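Long-range contacts in ZYRO0G01672p (Zygosaccharomyces rouxii, PDB 4U8T), which binds RNA carrying N6-methyladenosine through its YTH domain, the part described here, and probably acts as a reader of methylated mRNA: residues I20-H25 against K70-F75; V114-V119 against Q169-D174; F130-N135 against A151-S156. All blocks are in the same frame, centred on the assembly; numbering follows the deposited sequence.

Contact 1. Residues I20-H25 against K70-F75; sequences IHVPDH and KIYLLF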
loop_
_atom_site.group_PDB
_atom_site.type_symbol
_atom_site.label_atom_id
_atom_site.label_comp_id
_atom_site.label_asym_id
_atom_site.label_seq_id
_atom_site.Cartn_x
_atom_site.Cartn_y
_atom_site.Cartn_z
ATOM N N ILE A 20 -6.116 -14.261 1.530
ATOM C CA ILE A 20 -5.412 -13.286 2.348
ATOM C C ILE A 20 -5.953 -13.345 3.745
ATOM O O ILE A 20 -7.089 -12.987 3.977
ATOM C CB ILE A 20 -5.566 -11.855 1.835
ATOM C CG1 ILE A 20 -5.067 -11.748 0.404
ATOM C CG2 ILE A 20 -4.764 -10.919 2.692
ATOM C CD1 ILE A 20 -5.263 -10.390 -0.201
ATOM N N HIS A 21 -5.145 -13.791 4.687
ATOM C CA HIS A 21 -5.619 -13.818 6.046
ATOM C C HIS A 21 -5.205 -12.570 6.790
ATOM O O HIS A 21 -4.019 -12.328 7.025
ATOM C CB HIS A 21 -5.103 -15.044 6.789
ATOM C CG HIS A 21 -5.279 -14.942 8.268
ATOM N ND1 HIS A 21 -6.520 -14.938 8.868
ATOM C CD2 HIS A 21 -4.377 -14.804 9.267
ATOM C CE1 HIS A 21 -6.375 -14.803 10.173
ATOM N NE2 HIS A 21 -5.084 -14.724 10.440
ATOM N N VAL A 22 -6.210 -11.800 7.188
ATOM C CA VAL A 22 -6.000 -10.525 7.859
ATOM C C VAL A 22 -6.109 -10.686 9.372
ATOM O O VAL A 22 -7.202 -10.808 9.891
ATOM C CB VAL A 22 -7.053 -9.492 7.368
ATOM C CG1 VAL A 22 -6.819 -8.150 7.973
ATOM C CG2 VAL A 22 -7.010 -9.383 5.878
ATOM N N PRO A 23 -4.988 -10.644 10.093
ATOM C CA PRO A 23 -5.048 -10.763 11.555
ATOM C C PRO A 23 -5.854 -9.650 12.210
ATOM O O PRO A 23 -5.880 -8.546 11.700
ATOM C CB PRO A 23 -3.582 -10.685 11.974
ATOM C CG PRO A 23 -2.821 -10.983 10.759
ATOM C CD PRO A 23 -3.615 -10.476 9.622
ATOM N N ASP A 24 -6.504 -9.933 13.328
ATOM C CA ASP A 24 -7.307 -8.920 13.995
ATOM C C ASP A 24 -6.469 -7.689 14.370
ATOM O O ASP A 24 -5.256 -7.787 14.544
ATOM C CB ASP A 24 -7.975 -9.518 15.231
ATOM C CG ASP A 24 -9.022 -10.593 14.884
ATOM O OD1 ASP A 24 -9.747 -10.479 13.868
ATOM O OD2 ASP A 24 -9.120 -11.576 15.645
ATOM N N HIS A 25 -7.133 -6.533 14.433
ATOM C CA HIS A 25 -6.546 -5.262 14.872
ATOM C C HIS A 25 -5.515 -4.704 13.899
ATOM O O HIS A 25 -4.697 -3.870 14.269
ATOM C CB HIS A 25 -5.951 -5.419 16.273
ATOM C CG HIS A 25 -6.886 -6.102 17.214
ATOM N ND1 HIS A 25 -8.145 -5.616 17.482
ATOM C CD2 HIS A 25 -6.789 -7.279 17.873
ATOM C CE1 HIS A 25 -8.771 -6.447 18.295
ATOM N NE2 HIS A 25 -7.971 -7.467 18.541
ATOM N N LYS A 70 -0.980 -6.634 11.479
ATOM C CA LYS A 70 -0.153 -6.151 10.390
ATOM C C LYS A 70 -0.604 -4.794 9.900
ATOM O O LYS A 70 -1.684 -4.328 10.235
ATOM C CB LYS A 70 -0.179 -7.154 9.239
ATOM C CG LYS A 70 0.515 -8.492 9.539
ATOM C CD LYS A 70 0.340 -9.483 8.385
ATOM C CE LYS A 70 0.932 -10.862 8.696
ATOM N NZ LYS A 70 0.957 -11.770 7.499
ATOM N N ILE A 71 0.222 -4.171 9.079
ATOM C CA ILE A 71 -0.195 -2.966 8.368
ATOM C C ILE A 71 -0.169 -3.224 6.874
ATOM O O ILE A 71 0.854 -3.573 6.308
ATOM C CB ILE A 71 0.689 -1.745 8.704
ATOM C CG1 ILE A 71 0.307 -1.185 10.063
ATOM C CG2 ILE A 71 0.509 -0.652 7.686
ATOM C CD1 ILE A 71 0.985 0.042 10.390
ATOM N N TYR A 72 -1.329 -3.078 6.250
ATOM C CA TYR A 72 -1.482 -3.281 4.823
ATOM C C TYR A 72 -1.362 -1.960 4.090
ATOM O O TYR A 72 -1.860 -0.937 4.514
ATOM C CB TYR A 72 -2.811 -3.939 4.526
ATOM C CG TYR A 72 -2.881 -5.348 5.033
ATOM C CD1 TYR A 72 -3.253 -5.613 6.334
ATOM C CD2 TYR A 72 -2.576 -6.419 4.211
ATOM C CE1 TYR A 72 -3.306 -6.890 6.800
ATOM C CE2 TYR A 72 -2.629 -7.679 4.665
ATOM C CZ TYR A 72 -3.000 -7.923 5.967
ATOM O OH TYR A 72 -3.061 -9.211 6.438
ATOM N N LEU A 73 -0.658 -2.014 2.979
ATOM C CA LEU A 73 -0.450 -0.867 2.131
ATOM C C LEU A 73 -1.115 -1.123 0.792
ATOM O O LEU A 73 -0.819 -2.096 0.123
ATOM C CB LEU A 73 1.043 -0.596 1.965
ATOM C CG LEU A 73 1.898 -0.475 3.228
ATOM C CD1 LEU A 73 3.352 -0.415 2.856
ATOM C CD2 LEU A 73 1.514 0.774 4.012
ATOM N N LEU A 74 -2.021 -0.245 0.409
ATOM C CA LEU A 74 -2.709 -0.384 -0.849
ATOM C C LEU A 74 -2.139 0.633 -1.814
ATOM O O LEU A 74 -2.324 1.812 -1.635
ATOM C CB LEU A 74 -4.220 -0.211 -0.645
ATOM C CG LEU A 74 -4.845 -0.941 0.577
ATOM C CD1 LEU A 74 -6.344 -0.788 0.612
ATOM C CD2 LEU A 74 -4.516 -2.411 0.681
ATOM N N PHE A 75 -1.381 0.171 -2.799
ATOM C CA PHE A 75 -0.637 1.045 -3.693
ATOM C C PHE A 75 -1.443 1.581 -4.888
ATOM O O PHE A 75 -2.225 0.891 -5.503
ATOM C CB PHE A 75 0.587 0.332 -4.221
ATOM C CG PHE A 75 1.742 0.306 -3.285
ATOM C CD1 PHE A 75 1.760 -0.540 -2.206
ATOM C CD2 PHE A 75 2.846 1.094 -3.518
ATOM C CE1 PHE A 75 2.831 -0.576 -1.379
ATOM C CE2 PHE A 75 3.909 1.070 -2.678
ATOM C CZ PHE A 75 3.908 0.233 -1.610
#
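Tyr72 reaches from the start of strand 71-77 to the loop at Ile20, His21, Val22 and Pro23. Its CB points toward the loop. CG stands anti to the carbonyl carbon (chi1 -68°), and the hydroxyl end of the ring meets the loop backbone. Tyr72 OH lies 3.5 Å from Val22 CA. Pro23 CD is equally near, at 3.5 Å from Tyr72 OH, and His21 O stands 3.3 Å from the same hydroxyl. Lower on the ring two branched side chains approach obliquely. Val22 turns CG1 anti to its backbone N (chi1 -177°), and this methyl sits 3.9 Å from Tyr72 CE1. Ile20 CG2 is more distant, 4.4 Å from Tyr72 CE2. The two methyls thus come to different ring carbons. Pro23 has a second partner in Lys70. Pro23 CG comes within 4.2 Å of Lys70 CD, so it is the aliphatic part of the lysine that makes this contact. The lysine chain is extended beyond CG, and its NZ goes on to a salt bridge with Glu88 on strand 82-94.

The loop leads into strand 27-33, which runs parallel to strand 71-77 in the main sheet of the YTH domain. Ser26 OG is hydrogen-bonded to both Pro23 O and Lys70 N, which ties the loop to the strand through one hydroxyl. The Tyr72 ring also meets that of Phe28, with their planes about 15° apart. The carbon contacts of Tyr72, Val22, Ile20, Pro23 and Lys70 make the chemistry across the two segments mainly apolar. They join a tyrosine ring, a proline, two branched side chains and lysine methylenes, and the charge of Lys70 is met by Glu88 instead of by the loop.

Contact 2. Residues V114-V119 against Q169-D174; sequences VRWIVV and QSFLDD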
loop_
_atom_site.group_PDB
_atom_site.type_symbol
_atom_site.label_atom_id
_atom_site.label_comp_id
_atom_site.label_asym_id
_atom_site.label_seq_id
_atom_site.Cartn_x
_atom_site.Cartn_y
_atom_site.Cartn_z
ATOM N N VAL A 114 9.053 -4.131 3.210
ATOM C CA VAL A 114 7.696 -4.510 2.836
ATOM C C VAL A 114 7.690 -5.896 2.233
ATOM O O VAL A 114 8.666 -6.348 1.676
ATOM C CB VAL A 114 7.048 -3.516 1.821
ATOM C CG1 VAL A 114 6.791 -2.185 2.449
ATOM C CG2 VAL A 114 7.886 -3.365 0.596
ATOM N N ARG A 115 6.601 -6.604 2.427
ATOM C CA ARG A 115 6.402 -7.894 1.801
ATOM C C ARG A 115 5.211 -7.840 0.843
ATOM O O ARG A 115 4.097 -7.571 1.252
ATOM C CB ARG A 115 6.302 -8.951 2.895
ATOM C CG ARG A 115 7.682 -9.536 3.161
ATOM C CD ARG A 115 7.914 -10.152 4.531
ATOM N NE ARG A 115 6.795 -10.936 5.035
ATOM C CZ ARG A 115 6.693 -11.343 6.297
ATOM N NH1 ARG A 115 5.627 -12.035 6.685
ATOM N NH2 ARG A 115 7.673 -11.081 7.161
ATOM N N TRP A 116 5.459 -7.964 -0.452
ATOM C CA TRP A 116 4.365 -7.900 -1.421
ATOM C C TRP A 116 3.472 -9.153 -1.464
ATOM O O TRP A 116 3.936 -10.273 -1.417
ATOM C CB TRP A 116 4.943 -7.556 -2.802
ATOM C CG TRP A 116 5.223 -6.092 -2.922
ATOM C CD1 TRP A 116 6.301 -5.429 -2.438
ATOM C CD2 TRP A 116 4.398 -5.109 -3.541
ATOM N NE1 TRP A 116 6.208 -4.106 -2.715
ATOM C CE2 TRP A 116 5.041 -3.877 -3.389
ATOM C CE3 TRP A 116 3.180 -5.148 -4.211
ATOM C CZ2 TRP A 116 4.505 -2.700 -3.877
ATOM C CZ3 TRP A 116 2.658 -3.974 -4.699
ATOM C CH2 TRP A 116 3.314 -2.773 -4.527
ATOM N N ILE A 117 2.167 -8.911 -1.518
ATOM C CA ILE A 117 1.118 -9.930 -1.457
ATOM C C ILE A 117 0.315 -10.053 -2.744
ATOM O O ILE A 117 0.011 -11.144 -3.215
ATOM C CB ILE A 117 0.086 -9.599 -0.379
ATOM C CG1 ILE A 117 0.631 -9.678 1.012
ATOM C CG2 ILE A 117 -1.092 -10.519 -0.449
ATOM C CD1 ILE A 117 -0.464 -9.350 1.939
ATOM N N VAL A 118 -0.093 -8.902 -3.254
ATOM C CA VAL A 118 -0.931 -8.807 -4.427
ATOM C C VAL A 118 -0.277 -7.879 -5.419
ATOM O O VAL A 118 0.168 -6.813 -5.060
ATOM C CB VAL A 118 -2.319 -8.256 -4.100
ATOM C CG1 VAL A 118 -3.200 -8.321 -5.304
ATOM C CG2 VAL A 118 -2.933 -9.019 -2.979
ATOM N N VAL A 119 -0.193 -8.300 -6.665
ATOM C CA VAL A 119 0.183 -7.401 -7.729
ATOM C C VAL A 119 -0.889 -7.509 -8.779
ATOM O O VAL A 119 -0.951 -8.485 -9.499
ATOM C CB VAL A 119 1.567 -7.742 -8.336
ATOM C CG1 VAL A 119 1.861 -6.866 -9.516
ATOM C CG2 VAL A 119 2.662 -7.598 -7.324
ATOM N N GLN A 169 -4.847 -7.268 -15.386
ATOM C CA GLN A 169 -3.560 -6.697 -15.718
ATOM C C GLN A 169 -2.751 -6.414 -14.476
ATOM O O GLN A 169 -3.261 -6.440 -13.386
ATOM C CB GLN A 169 -3.714 -5.407 -16.498
ATOM C CG GLN A 169 -4.809 -5.365 -17.507
ATOM C CD GLN A 169 -4.958 -3.974 -18.079
ATOM O OE1 GLN A 169 -5.679 -3.141 -17.523
ATOM N NE2 GLN A 169 -4.271 -3.707 -19.195
ATOM N N SER A 170 -1.491 -6.082 -14.661
ATOM C CA SER A 170 -0.596 -5.899 -13.549
ATOM C C SER A 170 0.654 -5.189 -14.038
ATOM O O SER A 170 1.002 -5.288 -15.188
ATOM C CB SER A 170 -0.237 -7.250 -12.935
ATOM O OG SER A 170 0.963 -7.738 -13.495
ATOM N N PHE A 171 1.375 -4.540 -13.145
ATOM C CA PHE A 171 2.534 -3.816 -13.573
ATOM C C PHE A 171 3.689 -4.788 -13.785
ATOM O O PHE A 171 4.782 -4.391 -14.125
ATOM C CB PHE A 171 2.893 -2.697 -12.591
ATOM C CG PHE A 171 3.234 -3.155 -11.207
ATOM C CD1 PHE A 171 4.403 -3.852 -10.952
ATOM C CD2 PHE A 171 2.446 -2.792 -10.139
ATOM C CE1 PHE A 171 4.717 -4.237 -9.703
ATOM C CE2 PHE A 171 2.776 -3.171 -8.874
ATOM C CZ PHE A 171 3.906 -3.883 -8.656
ATOM N N LEU A 172 3.432 -6.065 -13.565
ATOM C CA LEU A 172 4.409 -7.108 -13.799
ATOM C C LEU A 172 4.189 -7.825 -15.117
ATOM O O LEU A 172 4.655 -8.934 -15.294
ATOM C CB LEU A 172 4.390 -8.117 -12.664
ATOM C CG LEU A 172 5.042 -7.690 -11.359
ATOM C CD1 LEU A 172 4.913 -8.775 -10.337
ATOM C CD2 LEU A 172 6.492 -7.390 -11.617
ATOM N N ASP A 173 3.480 -7.210 -16.047
ATOM C CA ASP A 173 3.187 -7.883 -17.293
ATOM C C ASP A 173 4.276 -7.628 -18.330
ATOM O O ASP A 173 4.754 -8.558 -18.955
ATOM C CB ASP A 173 1.842 -7.442 -17.829
ATOM C CG ASP A 173 0.719 -7.813 -16.925
ATOM O OD1 ASP A 173 0.951 -8.582 -15.986
ATOM O OD2 ASP A 173 -0.412 -7.390 -17.182
ATOM N N ASP A 174 4.709 -6.385 -18.493
ATOM C CA ASP A 174 5.772 -6.097 -19.450
ATOM C C ASP A 174 7.141 -6.657 -19.016
ATOM O O ASP A 174 8.173 -6.321 -19.599
ATOM C CB ASP A 174 5.872 -4.586 -19.716
ATOM C CG ASP A 174 6.083 -3.772 -18.460
ATOM O OD1 ASP A 174 6.609 -4.301 -17.466
ATOM O OD2 ASP A 174 5.725 -2.581 -18.470
#
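Val119 and Ser170 have the nearest CA atoms of the two segments, 6.1 Å apart. Residues 114-119 belong to the long strand 111-123. Residues 169-174 have no regular structure, but a type I beta turn runs from Ser170 to Asp173. No hydrogen bond joins the two segments.

Val119 CG1 sits over the centre of the Phe171 ring in a CH-pi contact, 3.8 Å from the centroid. The same methyl lies 3.7 Å from Leu172 CD1. With Phe171 CG between its backbone N and carbonyl carbon (chi1 62°), the ring comes against Val119 CG1 and near Trp116. It turns an edge toward the face of the six-membered ring of Trp116. This offset edge-to-face pair has its planes at 88°.

Ser170 also forms an ST turn: Leu172 N donates to Ser170 OG over 3.0 Å. Ser170 OG in turn donates to Asp173 OD1 at 2.6 Å, from above the carboxylate plane. On the strand, Ile117 and Val118 both face Val86, a classic beta bulge in the central sheet of the YTH domain. An alanine at Ser170 removes the hydroxyl, and would probably leave Leu172 N and Asp173 OD1 without that partner and the turn less firmly held. Helix 36-45 borders the contact: Trp116 NE1 is hydrogen-bonded to Ser42 OG, and Leu172 touches Phe43 and Tyr44.

Contact 3. Residues F130-N135 against A151-S156; sequences FLIPAN and ATISKS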
loop_
_atom_site.group_PDB
_atom_site.type_symbol
_atom_site.label_atom_id
_atom_site.label_comp_id
_atom_site.label_asym_id
_atom_site.label_seq_id
_atom_site.Cartn_x
_atom_site.Cartn_y
_atom_site.Cartn_z
ATOM N N PHE A 130 -16.601 2.970 -2.141
ATOM C CA PHE A 130 -16.136 2.945 -0.764
ATOM C C PHE A 130 -15.776 4.338 -0.266
ATOM O O PHE A 130 -14.725 4.857 -0.555
ATOM C CB PHE A 130 -14.954 2.009 -0.641
ATOM C CG PHE A 130 -15.278 0.588 -0.970
ATOM C CD1 PHE A 130 -16.106 -0.150 -0.154
ATOM C CD2 PHE A 130 -14.759 -0.015 -2.096
ATOM C CE1 PHE A 130 -16.396 -1.454 -0.445
ATOM C CE2 PHE A 130 -15.054 -1.320 -2.385
ATOM C CZ PHE A 130 -15.874 -2.035 -1.553
ATOM N N LEU A 131 -16.675 4.919 0.507
ATOM C CA LEU A 131 -16.542 6.264 1.009
ATOM C C LEU A 131 -15.847 6.205 2.347
ATOM O O LEU A 131 -16.144 5.352 3.153
ATOM C CB LEU A 131 -17.911 6.908 1.118
ATOM C CG LEU A 131 -18.761 6.934 -0.161
ATOM C CD1 LEU A 131 -20.093 7.610 0.091
ATOM C CD2 LEU A 131 -18.045 7.631 -1.322
ATOM N N ILE A 132 -14.913 7.109 2.589
ATOM C CA ILE A 132 -14.127 7.057 3.801
ATOM C C ILE A 132 -14.706 8.055 4.820
ATOM O O ILE A 132 -14.673 9.245 4.602
ATOM C CB ILE A 132 -12.636 7.357 3.491
ATOM C CG1 ILE A 132 -12.029 6.305 2.545
ATOM C CG2 ILE A 132 -11.820 7.566 4.749
ATOM C CD1 ILE A 132 -12.279 4.871 2.910
ATOM N N PRO A 133 -15.274 7.558 5.930
ATOM C CA PRO A 133 -15.955 8.388 6.921
ATOM C C PRO A 133 -15.090 9.473 7.532
ATOM O O PRO A 133 -15.618 10.522 7.802
ATOM C CB PRO A 133 -16.353 7.383 7.996
ATOM C CG PRO A 133 -16.374 6.149 7.367
ATOM C CD PRO A 133 -15.327 6.147 6.323
ATOM N N ALA A 134 -13.816 9.205 7.788
ATOM C CA ALA A 134 -12.942 10.170 8.440
ATOM C C ALA A 134 -12.283 11.112 7.437
ATOM O O ALA A 134 -11.475 11.953 7.796
ATOM C CB ALA A 134 -11.898 9.467 9.256
ATOM N N ASN A 135 -12.624 10.940 6.173
ATOM C CA ASN A 135 -12.138 11.793 5.126
ATOM C C ASN A 135 -13.263 12.490 4.411
ATOM O O ASN A 135 -13.289 12.532 3.199
ATOM C CB ASN A 135 -11.321 10.966 4.146
ATOM C CG ASN A 135 -10.489 11.801 3.220
ATOM O OD1 ASN A 135 -10.026 12.881 3.588
ATOM N ND2 ASN A 135 -10.265 11.291 2.018
ATOM N N ALA A 151 -11.150 -0.788 8.768
ATOM C CA ALA A 151 -10.933 -2.222 8.572
ATOM C C ALA A 151 -11.999 -2.946 7.759
ATOM O O ALA A 151 -11.694 -3.736 6.893
ATOM C CB ALA A 151 -10.800 -2.885 9.900
ATOM N N THR A 152 -13.255 -2.722 8.074
ATOM C CA THR A 152 -14.305 -3.435 7.380
ATOM C C THR A 152 -14.339 -3.009 5.896
ATOM O O THR A 152 -14.514 -3.847 5.020
ATOM C CB THR A 152 -15.667 -3.240 8.073
ATOM O OG1 THR A 152 -16.705 -3.787 7.257
ATOM C CG2 THR A 152 -15.935 -1.771 8.311
ATOM N N ILE A 153 -14.210 -1.715 5.611
ATOM C CA ILE A 153 -14.107 -1.263 4.237
ATOM C C ILE A 153 -12.896 -1.873 3.542
ATOM O O ILE A 153 -12.976 -2.269 2.409
ATOM C CB ILE A 153 -14.064 0.262 4.162
ATOM C CG1 ILE A 153 -15.471 0.815 4.357
ATOM C CG2 ILE A 153 -13.606 0.720 2.828
ATOM C CD1 ILE A 153 -15.539 2.286 4.636
ATOM N N SER A 154 -11.773 -1.954 4.231
ATOM C CA SER A 154 -10.557 -2.520 3.664
ATOM C C SER A 154 -10.682 -3.967 3.216
ATOM O O SER A 154 -10.152 -4.352 2.183
ATOM C CB SER A 154 -9.420 -2.433 4.671
ATOM O OG SER A 154 -8.999 -1.114 4.871
ATOM N N LYS A 155 -11.326 -4.782 4.030
ATOM C CA LYS A 155 -11.526 -6.174 3.712
ATOM C C LYS A 155 -12.391 -6.327 2.466
ATOM O O LYS A 155 -12.168 -7.222 1.678
ATOM C CB LYS A 155 -12.124 -6.917 4.907
ATOM C CG LYS A 155 -11.096 -7.202 5.989
ATOM C CD LYS A 155 -11.686 -7.696 7.292
ATOM C CE LYS A 155 -10.594 -7.887 8.331
ATOM N NZ LYS A 155 -11.043 -8.447 9.642
ATOM N N SER A 156 -13.359 -5.445 2.274
ATOM C CA SER A 156 -14.126 -5.467 1.045
ATOM C C SER A 156 -13.251 -5.156 -0.169
ATOM O O SER A 156 -13.412 -5.763 -1.218
ATOM C CB SER A 156 -15.287 -4.484 1.108
ATOM O OG SER A 156 -16.255 -4.907 2.038
#
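Ile153, Phe130 and Ser156 carry most of this contact. Ile153 and Ser156 are three residues apart on helix 151-161, and both point their CB atoms toward the segment 130-135. Phe130 points back toward the helix. The side chains of Phe130 and Ile153 slide past each other in opposite directions. Ile153 CG2 is anti to its own backbone N, and it packs on the base of the phenylalanine, 3.9 Å from Phe130 CB. It also reaches the near side of the ring, 4.0 Å from Phe130 CD1. The outer end of the ring meets Ser156. Here Ser156 CB lies 3.6 Å from Phe130 CE1 and 3.7 Å from Phe130 CZ. The serine thus takes part through its carbon. Both helix residues come to the ring obliquely.

The other branch of Ile153 ends at the Leu131 carbonyl and Pro133. Its CD1 is anti to CA (chi2 166°) and lies 3.5 Å from Leu131 O. The same methyl is 4.2 Å from Pro133 CD. Ile132 adds a looser touch, with its CD1 4.4 Å from Ile153 CG2. No hydrogen bond crosses between the segments, and the packing is apolar apart from the Leu131 carbonyl.

The short, weakly bonded strand 131-132 pairs with strand 138-139 in a small antiparallel sheet, with Ile132 bonded through its backbone to Lys138. Helix 151-161 follows strand 148-149, which is an outer strand of the main sheet. Ser154, whose CB points away from the segment 130-135, touches Phe28 of strand 27-33 and Ile149. This part of the helix therefore lies between the small sheet, which it meets through Ile153, and strands 27-33 and 148-149 of the main sheet.

Overall arrangement
Contacts 1 and 2 reach the same six-stranded mixed sheet, with centres about 16 Å apart. They touch directly: Tyr72 packs on Ile117, Phe75 on Trp116 and Ile20 on Val118. Contact 3 lies about 13 Å from contact 1, centre to centre, and meets it where Val22 packs on Lys155. Contacts 2 and 3 do not touch; their centres are about 23 Å apart. Along the chain contact 1 closes first. Contact 2 then opens, and contact 3 is nested inside the loop it closes. Contacts 1 and 2 join loop segments to the main sheet; contact 3 joins helix 151-161 to segment 130-135. The nearest atoms of contacts 1 and 3 come to about 7 and 6 Å from the bound RNA.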